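Local coordinates for protein carbohydrate deacetylase Agd3 (Neosartorya fumigata, PDB 6NWZ) that probably removes N-acetyl groups from the fungal exopolysaccharide galactosaminogalactan, as a carbohydrate esterase required for biofilm formation, at residues Asn466-Asn469 with Ala470-Tyr474. Residues are numbered along the deposited sequence; the frame is centred on the assembly and turned at random.
Sequences NQQN and AMWPY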
ATOM      1  N   ASN A 466      -5.522  -9.383  -7.915  1.00 37.87           N
ATOM      2  CA  ASN A 466      -5.334  -9.214  -9.349  1.00 44.72           C
ATOM      3  C   ASN A 466      -4.010  -9.834  -9.776  1.00 44.80           C
ATOM      4  O   ASN A 466      -2.964  -9.569  -9.177  1.00 44.44           O
ATOM      5  CB  ASN A 466      -5.380  -7.728  -9.718  1.00 38.27           C
ATOM      6  CG  ASN A 466      -5.331  -7.496 -11.219  1.00 51.06           C
ATOM      7  OD1 ASN A 466      -4.259  -7.476 -11.820  1.00 51.15           O
ATOM      8  ND2 ASN A 466      -6.497  -7.311 -11.830  1.00 50.05           N
ATOM      9  N   GLN A 467      -4.061 -10.674 -10.806  1.00 53.69           N
ATOM     10  CA  GLN A 467      -2.891 -11.411 -11.267  1.00 62.58           C
ATOM     11  C   GLN A 467      -2.144 -10.705 -12.394  1.00 63.16           C
ATOM     12  O   GLN A 467      -1.205 -11.283 -12.952  1.00 63.14           O
ATOM     13  CB  GLN A 467      -3.299 -12.817 -11.715  1.00 63.09           C
ATOM     14  CG  GLN A 467      -3.828 -13.684 -10.590  1.00 58.43           C
ATOM     15  CD  GLN A 467      -2.861 -13.768  -9.428  1.00 67.73           C
ATOM     16  OE1 GLN A 467      -3.245 -13.605  -8.271  1.00 68.06           O
ATOM     17  NE2 GLN A 467      -1.594 -14.025  -9.730  1.00 81.89           N
ATOM     18  N   GLN A 468      -2.532  -9.476 -12.741  1.00 55.12           N
ATOM     19  CA  GLN A 468      -1.855  -8.728 -13.790  1.00 42.10           C
ATOM     20  C   GLN A 468      -1.104  -7.509 -13.278  1.00 44.22           C
ATOM     21  O   GLN A 468      -0.162  -7.064 -13.941  1.00 56.55           O
ATOM     22  CB  GLN A 468      -2.855  -8.275 -14.868  1.00 44.96           C
ATOM     23  CG  GLN A 468      -4.278  -8.817 -14.718  1.00 62.85           C
ATOM     24  CD  GLN A 468      -4.371 -10.317 -14.933  1.00 61.47           C
ATOM     25  OE1 GLN A 468      -3.516 -10.918 -15.582  1.00 64.00           O
ATOM     26  NE2 GLN A 468      -5.409 -10.929 -14.376  1.00 61.49           N
ATOM     27  N   ASN A 469      -1.492  -6.963 -12.127  1.00 47.81           N
ATOM     28  CA  ASN A 469      -0.849  -5.779 -11.571  1.00 36.00           C
ATOM     29  C   ASN A 469      -1.300  -5.638 -10.127  1.00 37.51           C
ATOM     30  O   ASN A 469      -2.502  -5.601  -9.855  1.00 45.19           O
ATOM     31  CB  ASN A 469      -1.206  -4.522 -12.371  1.00 36.35           C
ATOM     32  CG  ASN A 469      -0.386  -3.309 -11.955  1.00 45.41           C
ATOM     33  OD1 ASN A 469      -0.031  -3.140 -10.786  1.00 46.76           O
ATOM     34  ND2 ASN A 469      -0.081  -2.457 -12.922  1.00 41.43           N
ATOM     35  N   ALA A 470      -0.334  -5.559  -9.212  1.00 40.15           N
ATOM     36  CA  ALA A 470      -0.666  -5.491  -7.794  1.00 38.50           C
ATOM     37  C   ALA A 470      -1.459  -4.235  -7.460  1.00 46.36           C
ATOM     38  O   ALA A 470      -2.226  -4.221  -6.490  1.00 52.20           O
ATOM     39  CB  ALA A 470       0.610  -5.550  -6.961  1.00 30.36           C
ATOM     40  N   MET A 471      -1.287  -3.176  -8.248  1.00 43.17           N
ATOM     41  CA  MET A 471      -1.971  -1.913  -8.010  1.00 35.62           C
ATOM     42  C   MET A 471      -3.437  -1.945  -8.420  1.00 39.74           C
ATOM     43  O   MET A 471      -4.127  -0.934  -8.256  1.00 44.40           O
ATOM     44  CB  MET A 471      -1.249  -0.783  -8.752  1.00 30.57           C
ATOM     45  CG  MET A 471       0.234  -0.667  -8.418  1.00 36.36           C
ATOM     46  SD  MET A 471       0.579  -0.066  -6.749  1.00 38.14           S
ATOM     47  CE  MET A 471       2.079  -0.968  -6.377  1.00 39.43           C
ATOM     48  N   TRP A 472      -3.929  -3.081  -8.941  1.00 37.03           N
ATOM     49  CA  TRP A 472      -5.291  -3.199  -9.440  1.00 50.89           C
ATOM     50  C   TRP A 472      -6.142  -4.066  -8.518  1.00 44.89           C
ATOM     51  O   TRP A 472      -5.631  -4.977  -7.857  1.00 47.62           O
ATOM     52  CB  TRP A 472      -5.325  -3.807 -10.848  1.00 53.52           C
ATOM     53  CG  TRP A 472      -4.612  -3.003 -11.888  1.00 55.03           C
ATOM     54  CD1 TRP A 472      -4.125  -1.735 -11.760  1.00 61.03           C
ATOM     55  CD2 TRP A 472      -4.298  -3.420 -13.220  1.00 62.24           C
ATOM     56  NE1 TRP A 472      -3.528  -1.336 -12.932  1.00 55.01           N
ATOM     57  CE2 TRP A 472      -3.621  -2.353 -13.844  1.00 59.98           C
ATOM     58  CE3 TRP A 472      -4.522  -4.593 -13.946  1.00 52.98           C
ATOM     59  CZ2 TRP A 472      -3.171  -2.424 -15.159  1.00 51.46           C
ATOM     60  CZ3 TRP A 472      -4.074  -4.661 -15.249  1.00 46.47           C
ATOM     61  CH2 TRP A 472      -3.407  -3.583 -15.843  1.00 41.82           C
ATOM     62  N   PRO A 473      -7.442  -3.808  -8.450  1.00 41.42           N
ATOM     63  CA  PRO A 473      -8.340  -4.723  -7.748  1.00 36.98           C
ATOM     64  C   PRO A 473      -8.685  -5.919  -8.624  1.00 45.32           C
ATOM     65  O   PRO A 473      -8.525  -5.901  -9.845  1.00 43.75           O
ATOM     66  CB  PRO A 473      -9.577  -3.860  -7.480  1.00 38.38           C
ATOM     67  CG  PRO A 473      -9.608  -2.924  -8.652  1.00 37.19           C
ATOM     68  CD  PRO A 473      -8.158  -2.631  -8.980  1.00 40.10           C
ATOM     69  N   TYR A 474      -9.152  -6.976  -7.965  1.00 47.01           N
ATOM     70  CA  TYR A 474      -9.624  -8.170  -8.647  1.00 40.71           C
ATOM     71  C   TYR A 474     -11.097  -8.001  -9.000  1.00 47.32           C
ATOM     72  O   TYR A 474     -11.869  -7.427  -8.228  1.00 62.60           O
ATOM     73  CB  TYR A 474      -9.416  -9.408  -7.769  1.00 40.66           C
ATOM     74  CG  TYR A 474     -10.131 -10.650  -8.256  1.00 46.01           C
ATOM     75  CD1 TYR A 474      -9.564 -11.471  -9.219  1.00 50.79           C
ATOM     76  CD2 TYR A 474     -11.375 -11.004  -7.743  1.00 44.66           C
ATOM     77  CE1 TYR A 474     -10.220 -12.608  -9.667  1.00 52.73           C
ATOM     78  CE2 TYR A 474     -12.038 -12.139  -8.185  1.00 51.53           C
ATOM     79  CZ  TYR A 474     -11.455 -12.938  -9.145  1.00 53.63           C
ATOM     80  OH  TYR A 474     -12.113 -14.066  -9.583  1.00 63.03           O
TER
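Asn469 and Trp472 meet through both backbone and side chain. CB of Asn469 sits over one face of the indole, 3.6 Å from the centroid of the six-membered ring. It stands 19° off the ring normal, the geometry of a CH-pi contact. With CG of Trp472 beside its own backbone N, the ring folds back against the residues that precede it. The amide of Asn469 follows the same face, only moderately inclined to the ring plane, and CB of Gln468 approaches CZ3 of Trp472 obliquely.

Backbone hydrogen bonding closes the turn: Trp472 N donates to Asn469 O at 3.0 Å. The side chain of Asn469 adds a second link, its OD1 accepting from Met471 N at 2.8 Å with an N-H...O angle of 160°. That same oxygen also accepts from Asn45 ND2, so two donors meet it.

Asn466 bridges the start of 466-474 to its far end. Its OD1 accepts from Gln468 N and Asn469 N, each at 2.8 Å; the latter lies in the carbonyl plane, the former above it. CG anti to the backbone N (chi1 -174°) turns the amide inward, where ND2 reaches Pro473 O at 3.2 Å, a bent bond with the donor above the carbonyl plane. OD1 of Asn466 lies 3.6 Å from CE3 of Trp472, an oblique approach, whereas ND2 is the atom at the ring edge, in plane.

Outside the loop, Trp472 NE1 is hydrogen-bonded to Asp608 OD2 and its ring meets Tyr605 edge-to-face, while Pro473 touches helix 594-607. The geometry is that of an Asx turn and Asx motif at Asn466 followed by a type I beta turn from Asn469 to Trp472, a compact surface loop of the deacetylase domain leading into strand 474-475, whose Tyr474 pairs with Val488 of the antiparallel strand 487-492.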